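Local structure of guanine nucleotide exchange protein (Legionella pneumophila, 1XSZ) at residues K76-T79 with S80-F84; G92-T95 with F96-F100; S209-L212 with N213-S216. The protein probably acts as a guanine nucleotide exchange factor for ADP-ribosylation factor, pairing a Sec7 domain with a C-terminal domain that caps the active site. All blocks are in the same frame, centred on the assembly; numbering follows the deposited sequence. Where two conformers were deposited one is given.

Interaction 1 of 3, residues K76-T79 with S80-F84; sequences KAFT and SQMNF
Gln-81 and Ala-77 meet at the last turn of helix 69-80, where the backbone N of Gln-81 donates to Ala-77 O over 3.0 Å, an i to i+4 bond bent to 134° at the hydrogen. One residue earlier the same pattern joins Ser-80 N to Lys-76 O (3.0 Å). The Ser-80 hydroxyl also turns back on that carbonyl, OG lying 2.7 Å from Lys-76 O, because OG stands beside the backbone N and anti to the carbonyl carbon (chi1 -65°). The helix then tightens: Met-82 N reaches Thr-79 O, only three residues back, at 3.1 Å, and comes from well above the carbonyl plane, 63° out of it. Lys-76 O, Ala-77 O and Thr-79 O thus each find a backbone donor as the chain leaves the helical path.

The Gln-81 side chain runs past Ala-77, CG 3.0 Å from Ala-77 O, but its amide is satisfied elsewhere, OE1 by His-49 ND1 and NE2 by Glu-42 O. Thr-79 OG1 is likewise bonded outside the turn, to Ser-115. Apolar contacts add to these bonds: Met-82 SD lies 5.3 Å from the centroid of the Phe-78 ring in an oblique Met-aromatic contact, and Thr-79 CG2 meets Phe-84 CE2 at 4.0 Å.

Within the helical Sec7 domain three helices border the turn. Phe-78 stacks on His-49 of helix 40-50, Phe-96 of helix 89-98 touches Thr-79, Met-82 and Phe-84, and helix 106-123 supplies Phe-116, edge-to-face with Phe-84, and Gln-123, bonded to the backbone of Met-82 and Phe-84.

Interaction 2 of 3, residues G92-T95 with F96-F100; sequences GLRT and FLKTF
Leu-93 and Leu-97 pack one helical turn apart in helix 89-98, with Leu-93 CD1 3.9 Å from Leu-97 CG. The Leu-93 branch gets there by holding CG anti to the backbone N (chi1 -178°), whereas Leu-97 keeps its CG beside its own N and lies over Leu-93 O. Beneath them runs the nearly straight bond from Leu-97 N to Leu-93 O (2.9 Å, 174° at the hydrogen), flanked by Phe-96 N to Gly-92 O and Lys-98 N to Arg-94 O.

On another side of the helix the extended Arg-94 passes the bent Lys-98 chain, NH1 3.9 Å from CE; Pro-193 O accepts from Arg-94 NE. Thr-95 O, near the end of the helix, receives two donors: Thr-99 OG1 at 2.8 Å and a water at 2.8 Å, which in turn accepts from Lys-98 NZ. A hydroxyl and a water thereby hold this carbonyl, and the lysine ammonium in turn holds the water.

Further out, Phe-100 brings CE1 over one face of the Phe-96 ring, offset toward the rim. Helix 89-98 is one of the helices of the Sec7 domain; helix 106-123 covers its aromatic side through Leu-112 and Phe-116, Thr-99 reaches Phe-78 of helix 69-80, and the loop at Lys-192 to Glu-195 borders Leu-93, Arg-94 and Lys-98.

Interaction 3 of 3, residues S209-L212 with N213-S216; sequences STTL and NKDS
Thr-211 and Lys-214 lie across each other on the outside of a short 3-10 turn, the lysine chain folding back so that its CE rests 3.8 Å from the CG2 methyl of Thr-211. A bend at chi3 (-63°) turns the end of the lysine toward the threonine. Leu-212 and Asp-215 form a second such pair, CD1 of the leucine 4.1 Å from CB of the aspartate, with Leu-212 also packed on Pro-294 and Ser-319.

Under these side chains Lys-214 N donates to Thr-211 O and Asp-215 N to Leu-212 O, each at 3.0 Å and each from above the carbonyl plane. Ser-209 opens the turn: its OG accepts from Thr-211 N at 3.1 Å, an ST turn, and only weakly from Leu-212 N. Waters tie Asn-213 back to the loop: one donates to both Asn-213 OD1 and Thr-210 O, another accepts from the backbone N of Asn-213 and donates to Ser-209 O.

Asp-215 is the N-cap of helix 216-224. Its OD1 accepts from Phe-218 N, while OD2 is bonded to Ser-319 N, so one buried carboxylate is shared between the helix start and a separate loop. Backbone donors on both oxygens would be expected to favour the ionised form.

Overall arrangement
From the N terminus, interaction 1 comes first, at the C-terminal end of helix 69-80 and the loop beyond it; interaction 2 follows on helix 89-98, the next helix. In each, the two segments follow without a gap, so each closes only a local turn, and the three follow in series with none nested or crossed. Interactions 1 and 2, with centres about 11 Å apart, touch each other: Met-82 packs on Thr-99 and Phe-78 on Phe-100, joining the ends of two successive helices, and the residues just beyond them, in the Sec7 domain. Interaction 3 stands apart, its centre about 35 Å from that of interaction 2, on the opposite side of the chain's centre. There residues 209-216 link strand 204-208 to helix 216-224 in the capping domain.

Interaction 1 of 3, residues K76-T79 with S80-F84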
ATOM      1  N   LYS A  76      10.263  -6.620  -9.077  0.50 13.46           N
ATOM      2  CA  LYS A  76      10.473  -6.732 -10.513  0.50 14.77           C
ATOM      3  C   LYS A  76      10.739  -8.190 -10.880  0.50 14.56           C
ATOM      4  O   LYS A  76      10.208  -8.695 -11.867  0.50 13.61           O
ATOM      5  CB  LYS A  76      11.644  -5.850 -10.955  0.50 15.29           C
ATOM      6  CG  LYS A  76      11.700  -5.638 -12.462  0.50 17.01           C
ATOM      7  CD  LYS A  76      12.783  -4.650 -12.861  0.50 19.78           C
ATOM      8  CE  LYS A  76      12.733  -4.370 -14.354  0.50 22.52           C
ATOM      9  NZ  LYS A  76      12.789  -5.627 -15.150  0.50 24.74           N
ATOM     10  N   ALA A  77      11.548  -8.871 -10.074  1.00 15.44           N
ATOM     11  CA  ALA A  77      11.854 -10.272 -10.334  1.00 15.48           C
ATOM     12  C   ALA A  77      10.609 -11.130 -10.122  1.00 15.99           C
ATOM     13  O   ALA A  77      10.315 -12.025 -10.913  1.00 17.23           O
ATOM     14  CB  ALA A  77      12.977 -10.747  -9.416  1.00 15.78           C
ATOM     15  N   PHE A  78       9.868 -10.840  -9.055  1.00 15.03           N
ATOM     16  CA  PHE A  78       8.654 -11.577  -8.723  1.00 15.50           C
ATOM     17  C   PHE A  78       7.650 -11.536  -9.867  1.00 14.80           C
ATOM     18  O   PHE A  78       7.098 -12.560 -10.263  1.00 15.53           O
ATOM     19  CB  PHE A  78       8.038 -10.987  -7.446  1.00 13.60           C
ATOM     20  CG  PHE A  78       6.792 -11.690  -6.978  1.00 12.96           C
ATOM     21  CD1 PHE A  78       5.534 -11.246  -7.369  1.00 13.73           C
ATOM     22  CD2 PHE A  78       6.877 -12.786  -6.124  1.00 13.72           C
ATOM     23  CE1 PHE A  78       4.383 -11.880  -6.915  1.00 15.13           C
ATOM     24  CE2 PHE A  78       5.734 -13.428  -5.663  1.00 14.02           C
ATOM     25  CZ  PHE A  78       4.482 -12.976  -6.058  1.00 13.44           C
ATOM     26  N   THR A  79       7.418 -10.350 -10.410  1.00 14.14           N
ATOM     27  CA  THR A  79       6.476 -10.210 -11.507  1.00 14.98           C
ATOM     28  C   THR A  79       7.020 -10.798 -12.814  1.00 15.75           C
ATOM     29  O   THR A  79       6.265 -11.352 -13.611  1.00 17.02           O
ATOM     30  CB  THR A  79       6.099  -8.735 -11.690  1.00 14.92           C
ATOM     31  OG1 THR A  79       5.547  -8.247 -10.459  1.00 15.95           O
ATOM     32  CG2 THR A  79       5.065  -8.578 -12.791  1.00 17.24           C
ATOM     33  N   SER A  80       8.328 -10.684 -13.020  0.50 15.66           N
ATOM     34  CA  SER A  80       8.957 -11.216 -14.225  0.50 18.51           C
ATOM     35  C   SER A  80       8.871 -12.738 -14.258  0.50 18.74           C
ATOM     36  O   SER A  80       8.887 -13.348 -15.328  0.50 19.33           O
ATOM     37  CB  SER A  80      10.422 -10.782 -14.292  0.50 19.48           C
ATOM     38  OG  SER A  80      10.529  -9.377 -14.425  0.50 23.91           O
ATOM     39  N   GLN A  81       8.776 -13.348 -13.081  1.00 18.81           N
ATOM     40  CA  GLN A  81       8.691 -14.800 -12.972  1.00 19.64           C
ATOM     41  C   GLN A  81       7.292 -15.330 -13.270  1.00 21.05           C
ATOM     42  O   GLN A  81       7.068 -16.542 -13.283  1.00 23.53           O
ATOM     43  CB  GLN A  81       9.155 -15.241 -11.579  1.00 20.21           C
ATOM     44  CG  GLN A  81      10.645 -15.005 -11.354  1.00 20.61           C
ATOM     45  CD  GLN A  81      11.054 -15.079  -9.897  1.00 22.46           C
ATOM     46  OE1 GLN A  81      10.220 -15.253  -9.009  1.00 23.47           O
ATOM     47  NE2 GLN A  81      12.350 -14.937  -9.642  1.00 21.23           N
ATOM     48  N   MET A  82       6.353 -14.418 -13.508  1.00 20.51           N
ATOM     49  CA  MET A  82       4.981 -14.795 -13.834  1.00 20.98           C
ATOM     50  C   MET A  82       4.852 -14.844 -15.351  1.00 20.72           C
ATOM     51  O   MET A  82       5.470 -14.047 -16.054  1.00 21.83           O
ATOM     52  CB  MET A  82       3.998 -13.774 -13.258  1.00 20.46           C
ATOM     53  CG  MET A  82       3.993 -13.731 -11.737  1.00 19.00           C
ATOM     54  SD  MET A  82       2.883 -12.481 -11.058  1.00 24.85           S
ATOM     55  CE  MET A  82       1.299 -13.263 -11.291  1.00 24.85           C
ATOM     56  N   ASN A  83       4.049 -15.777 -15.852  1.00 21.23           N
ATOM     57  CA  ASN A  83       3.865 -15.932 -17.293  1.00 21.52           C
ATOM     58  C   ASN A  83       2.553 -15.321 -17.774  1.00 21.59           C
ATOM     59  O   ASN A  83       1.486 -15.895 -17.561  1.00 25.50           O
ATOM     60  CB  ASN A  83       3.891 -17.420 -17.663  1.00 22.44           C
ATOM     61  CG  ASN A  83       3.778 -17.656 -19.162  1.00 22.64           C
ATOM     62  OD1 ASN A  83       3.536 -18.782 -19.607  1.00 25.46           O
ATOM     63  ND2 ASN A  83       3.962 -16.605 -19.946  1.00 20.53           N
ATOM     64  N   PHE A  84       2.639 -14.167 -18.429  1.00 21.44           N
ATOM     65  CA  PHE A  84       1.457 -13.488 -18.949  1.00 22.56           C
ATOM     66  C   PHE A  84       1.267 -13.768 -20.434  1.00 23.09           C
ATOM     67  O   PHE A  84       0.271 -13.359 -21.027  1.00 24.85           O
ATOM     68  CB  PHE A  84       1.566 -11.979 -18.719  1.00 22.25           C
ATOM     69  CG  PHE A  84       1.591 -11.596 -17.270  1.00 22.65           C
ATOM     70  CD1 PHE A  84       0.503 -11.871 -16.449  1.00 23.41           C
ATOM     71  CD2 PHE A  84       2.717 -10.995 -16.718  1.00 21.94           C
ATOM     72  CE1 PHE A  84       0.533 -11.556 -15.092  1.00 23.05           C
ATOM     73  CE2 PHE A  84       2.758 -10.677 -15.363  1.00 23.41           C
ATOM     74  CZ  PHE A  84       1.665 -10.959 -14.550  1.00 22.31           C
TER

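Interaction 2 of 3, residues G92-T95 with F96-F100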
ATOM      1  N   GLY A  92      -4.640 -11.096 -17.731  1.00 11.37           N
ATOM      2  CA  GLY A  92      -3.334 -11.009 -17.102  1.00 11.33           C
ATOM      3  C   GLY A  92      -3.417 -10.176 -15.834  1.00 12.30           C
ATOM      4  O   GLY A  92      -2.872 -10.552 -14.794  1.00 12.33           O
ATOM      5  N   LEU A  93      -4.104  -9.042 -15.917  1.00 12.91           N
ATOM      6  CA  LEU A  93      -4.246  -8.177 -14.752  1.00 12.71           C
ATOM      7  C   LEU A  93      -5.031  -8.895 -13.653  1.00 12.06           C
ATOM      8  O   LEU A  93      -4.715  -8.756 -12.470  1.00 11.28           O
ATOM      9  CB  LEU A  93      -4.939  -6.873 -15.157  1.00 13.09           C
ATOM     10  CG  LEU A  93      -5.146  -5.802 -14.080  1.00 11.78           C
ATOM     11  CD1 LEU A  93      -3.859  -5.543 -13.310  1.00 13.10           C
ATOM     12  CD2 LEU A  93      -5.622  -4.522 -14.753  1.00 14.05           C
ATOM     13  N   ARG A  94      -6.053  -9.659 -14.032  0.50  8.84           N
ATOM     14  CA  ARG A  94      -6.844 -10.388 -13.043  0.50  8.93           C
ATOM     15  C   ARG A  94      -5.965 -11.403 -12.321  0.50 10.55           C
ATOM     16  O   ARG A  94      -6.012 -11.524 -11.094  0.50  9.90           O
ATOM     17  CB  ARG A  94      -8.022 -11.108 -13.707  0.50 10.55           C
ATOM     18  CG  ARG A  94      -8.970 -11.756 -12.705  0.50 13.27           C
ATOM     19  CD  ARG A  94     -10.214 -12.304 -13.393  0.50 16.03           C
ATOM     20  NE  ARG A  94     -11.262 -12.664 -12.440  0.50 20.38           N
ATOM     21  CZ  ARG A  94     -11.211 -13.712 -11.623  0.50 21.61           C
ATOM     22  NH1 ARG A  94     -10.158 -14.518 -11.637  0.50 23.45           N
ATOM     23  NH2 ARG A  94     -12.214 -13.953 -10.791  0.50 23.60           N
ATOM     24  N   THR A  95      -5.161 -12.135 -13.084  1.00 11.99           N
ATOM     25  CA  THR A  95      -4.270 -13.130 -12.504  1.00 12.81           C
ATOM     26  C   THR A  95      -3.276 -12.467 -11.554  1.00 12.96           C
ATOM     27  O   THR A  95      -3.016 -12.963 -10.453  1.00 13.77           O
ATOM     28  CB  THR A  95      -3.511 -13.877 -13.613  1.00 13.92           C
ATOM     29  OG1 THR A  95      -4.449 -14.622 -14.402  1.00 16.84           O
ATOM     30  CG2 THR A  95      -2.478 -14.822 -13.013  1.00 17.56           C
ATOM     31  N   PHE A  96      -2.735 -11.333 -11.974  1.00 11.86           N
ATOM     32  CA  PHE A  96      -1.776 -10.604 -11.162  1.00 11.88           C
ATOM     33  C   PHE A  96      -2.402 -10.143  -9.840  1.00 12.09           C
ATOM     34  O   PHE A  96      -1.875 -10.426  -8.763  1.00 12.74           O
ATOM     35  CB  PHE A  96      -1.250  -9.399 -11.950  1.00 12.17           C
ATOM     36  CG  PHE A  96      -0.295  -8.530 -11.179  1.00 11.90           C
ATOM     37  CD1 PHE A  96      -0.749  -7.390 -10.513  1.00 12.17           C
ATOM     38  CD2 PHE A  96       1.057  -8.855 -11.110  1.00 12.37           C
ATOM     39  CE1 PHE A  96       0.142  -6.586  -9.788  1.00 12.33           C
ATOM     40  CE2 PHE A  96       1.952  -8.062 -10.390  1.00 12.30           C
ATOM     41  CZ  PHE A  96       1.492  -6.923  -9.729  1.00 13.01           C
ATOM     42  N   LEU A  97      -3.533  -9.453  -9.918  1.00 12.83           N
ATOM     43  CA  LEU A  97      -4.167  -8.951  -8.702  1.00 12.14           C
ATOM     44  C   LEU A  97      -4.583 -10.044  -7.724  1.00 13.57           C
ATOM     45  O   LEU A  97      -4.479  -9.863  -6.508  1.00 13.92           O
ATOM     46  CB  LEU A  97      -5.373  -8.078  -9.059  1.00 13.34           C
ATOM     47  CG  LEU A  97      -5.023  -6.797  -9.823  1.00 13.05           C
ATOM     48  CD1 LEU A  97      -6.300  -6.146 -10.316  1.00 14.81           C
ATOM     49  CD2 LEU A  97      -4.221  -5.852  -8.929  1.00 15.54           C
ATOM     50  N   LYS A  98      -5.036 -11.181  -8.244  1.00 13.81           N
ATOM     51  CA  LYS A  98      -5.473 -12.290  -7.398  1.00 15.31           C
ATOM     52  C   LYS A  98      -4.312 -13.009  -6.706  1.00 15.62           C
ATOM     53  O   LYS A  98      -4.521 -13.784  -5.769  1.00 17.84           O
ATOM     54  CB  LYS A  98      -6.295 -13.276  -8.246  1.00 18.18           C
ATOM     55  CG  LYS A  98      -6.732 -14.548  -7.534  1.00 23.86           C
ATOM     56  CD  LYS A  98      -7.640 -15.385  -8.432  1.00 27.56           C
ATOM     57  CE  LYS A  98      -6.953 -15.755  -9.738  1.00 30.98           C
ATOM     58  NZ  LYS A  98      -5.742 -16.596  -9.514  1.00 34.67           N
ATOM     59  N   THR A  99      -3.091 -12.737  -7.152  1.00 14.81           N
ATOM     60  CA  THR A  99      -1.891 -13.361  -6.595  1.00 16.64           C
ATOM     61  C   THR A  99      -1.538 -12.875  -5.185  1.00 17.27           C
ATOM     62  O   THR A  99      -0.907 -13.595  -4.409  1.00 18.15           O
ATOM     63  CB  THR A  99      -0.668 -13.094  -7.513  1.00 18.09           C
ATOM     64  OG1 THR A  99      -0.914 -13.646  -8.814  1.00 18.93           O
ATOM     65  CG2 THR A  99       0.594 -13.725  -6.935  1.00 19.24           C
ATOM     66  N   PHE A 100      -1.971 -11.667  -4.846  1.00 14.78           N
ATOM     67  CA  PHE A 100      -1.631 -11.072  -3.558  1.00 14.17           C
ATOM     68  C   PHE A 100      -2.734 -10.947  -2.529  1.00 13.23           C
ATOM     69  O   PHE A 100      -3.919 -11.043  -2.833  1.00 14.71           O
ATOM     70  CB  PHE A 100      -1.138  -9.629  -3.748  1.00 14.64           C
ATOM     71  CG  PHE A 100      -0.082  -9.454  -4.799  1.00 14.01           C
ATOM     72  CD1 PHE A 100      -0.420  -9.282  -6.141  1.00 15.63           C
ATOM     73  CD2 PHE A 100       1.256  -9.421  -4.438  1.00 15.39           C
ATOM     74  CE1 PHE A 100       0.572  -9.079  -7.104  1.00 15.10           C
ATOM     75  CE2 PHE A 100       2.252  -9.220  -5.388  1.00 16.75           C
ATOM     76  CZ  PHE A 100       1.909  -9.048  -6.727  1.00 16.49           C
TER
HETATM   77  O   HOH W   1      -3.176 -15.666  -9.578  1.00 37.00           O

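Interaction 3 of 3, residues S209-L212 with N213-S216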
ATOM      1  N   SER A 209     -13.087   4.853  12.491  1.00 13.09           N
ATOM      2  CA  SER A 209     -14.349   4.676  13.194  1.00 14.39           C
ATOM      3  C   SER A 209     -15.423   5.541  12.570  1.00 15.70           C
ATOM      4  O   SER A 209     -15.144   6.379  11.707  1.00 15.38           O
ATOM      5  CB  SER A 209     -14.206   5.066  14.667  1.00 14.61           C
ATOM      6  OG  SER A 209     -14.264   6.476  14.809  1.00 15.82           O
ATOM      7  N   THR A 210     -16.651   5.344  13.037  1.00 16.71           N
ATOM      8  CA  THR A 210     -17.802   6.088  12.552  1.00 18.54           C
ATOM      9  C   THR A 210     -17.866   7.486  13.160  1.00 19.75           C
ATOM     10  O   THR A 210     -18.724   8.287  12.786  1.00 21.47           O
ATOM     11  CB  THR A 210     -19.106   5.348  12.892  1.00 19.05           C
ATOM     12  OG1 THR A 210     -19.132   5.062  14.296  1.00 22.36           O
ATOM     13  CG2 THR A 210     -19.201   4.047  12.115  1.00 20.87           C
ATOM     14  N   THR A 211     -16.960   7.778  14.091  1.00 19.99           N
ATOM     15  CA  THR A 211     -16.927   9.084  14.745  1.00 21.30           C
ATOM     16  C   THR A 211     -15.596   9.819  14.590  1.00 20.61           C
ATOM     17  O   THR A 211     -15.439  10.936  15.082  1.00 20.78           O
ATOM     18  CB  THR A 211     -17.241   8.961  16.254  1.00 22.18           C
ATOM     19  OG1 THR A 211     -16.371   7.991  16.852  1.00 22.72           O
ATOM     20  CG2 THR A 211     -18.687   8.539  16.464  1.00 23.21           C
ATOM     21  N   LEU A 212     -14.642   9.202  13.897  1.00 18.67           N
ATOM     22  CA  LEU A 212     -13.331   9.814  13.695  1.00 17.70           C
ATOM     23  C   LEU A 212     -13.409  11.158  12.973  1.00 19.29           C
ATOM     24  O   LEU A 212     -12.592  12.047  13.220  1.00 19.54           O
ATOM     25  CB  LEU A 212     -12.419   8.860  12.909  1.00 16.75           C
ATOM     26  CG  LEU A 212     -10.992   9.330  12.609  1.00 15.63           C
ATOM     27  CD1 LEU A 212     -10.254   9.631  13.907  1.00 15.72           C
ATOM     28  CD2 LEU A 212     -10.255   8.254  11.820  1.00 14.67           C
ATOM     29  N   ASN A 213     -14.384  11.312  12.084  1.00 20.59           N
ATOM     30  CA  ASN A 213     -14.513  12.566  11.347  1.00 23.19           C
ATOM     31  C   ASN A 213     -14.872  13.747  12.243  1.00 23.60           C
ATOM     32  O   ASN A 213     -14.732  14.897  11.835  1.00 24.37           O
ATOM     33  CB  ASN A 213     -15.546  12.436  10.221  1.00 26.94           C
ATOM     34  CG  ASN A 213     -16.896  11.973  10.718  1.00 30.31           C
ATOM     35  OD1 ASN A 213     -17.388  12.438  11.742  1.00 34.32           O
ATOM     36  ND2 ASN A 213     -17.511  11.055   9.981  1.00 35.11           N
ATOM     37  N   LYS A 214     -15.323  13.465  13.462  1.00 24.01           N
ATOM     38  CA  LYS A 214     -15.688  14.526  14.401  1.00 24.48           C
ATOM     39  C   LYS A 214     -14.537  14.832  15.355  1.00 23.62           C
ATOM     40  O   LYS A 214     -14.623  15.742  16.181  1.00 24.77           O
ATOM     41  CB  LYS A 214     -16.926  14.126  15.209  1.00 26.67           C
ATOM     42  CG  LYS A 214     -18.171  13.892  14.371  1.00 29.90           C
ATOM     43  CD  LYS A 214     -19.380  13.579  15.242  1.00 32.94           C
ATOM     44  CE  LYS A 214     -19.188  12.292  16.030  1.00 34.44           C
ATOM     45  NZ  LYS A 214     -20.365  11.986  16.894  1.00 36.81           N
ATOM     46  N   ASP A 215     -13.459  14.065  15.235  1.00 20.80           N
ATOM     47  CA  ASP A 215     -12.280  14.237  16.073  1.00 19.88           C
ATOM     48  C   ASP A 215     -11.549  15.524  15.674  1.00 20.10           C
ATOM     49  O   ASP A 215     -11.188  15.713  14.511  1.00 19.35           O
ATOM     50  CB  ASP A 215     -11.374  13.009  15.910  1.00 19.50           C
ATOM     51  CG  ASP A 215     -10.147  13.057  16.795  1.00 22.17           C
ATOM     52  OD1 ASP A 215      -9.320  13.972  16.623  1.00 24.60           O
ATOM     53  OD2 ASP A 215     -10.002  12.169  17.660  1.00 25.73           O
ATOM     54  N   SER A 216     -11.335  16.407  16.645  0.50 18.66           N
ATOM     55  CA  SER A 216     -10.663  17.678  16.391  0.50 19.63           C
ATOM     56  C   SER A 216      -9.309  17.505  15.710  0.50 18.18           C
ATOM     57  O   SER A 216      -8.960  18.265  14.806  0.50 19.05           O
ATOM     58  CB  SER A 216     -10.490  18.456  17.699  0.50 20.16           C
ATOM     59  OG  SER A 216      -9.720  17.727  18.637  0.50 22.08           O
TER
HETATM   60  O   HOH W   2     -15.953   9.064  11.073  1.00 19.05           O
HETATM   61  O   HOH W   3     -19.554  10.857  12.443  1.00 49.63           O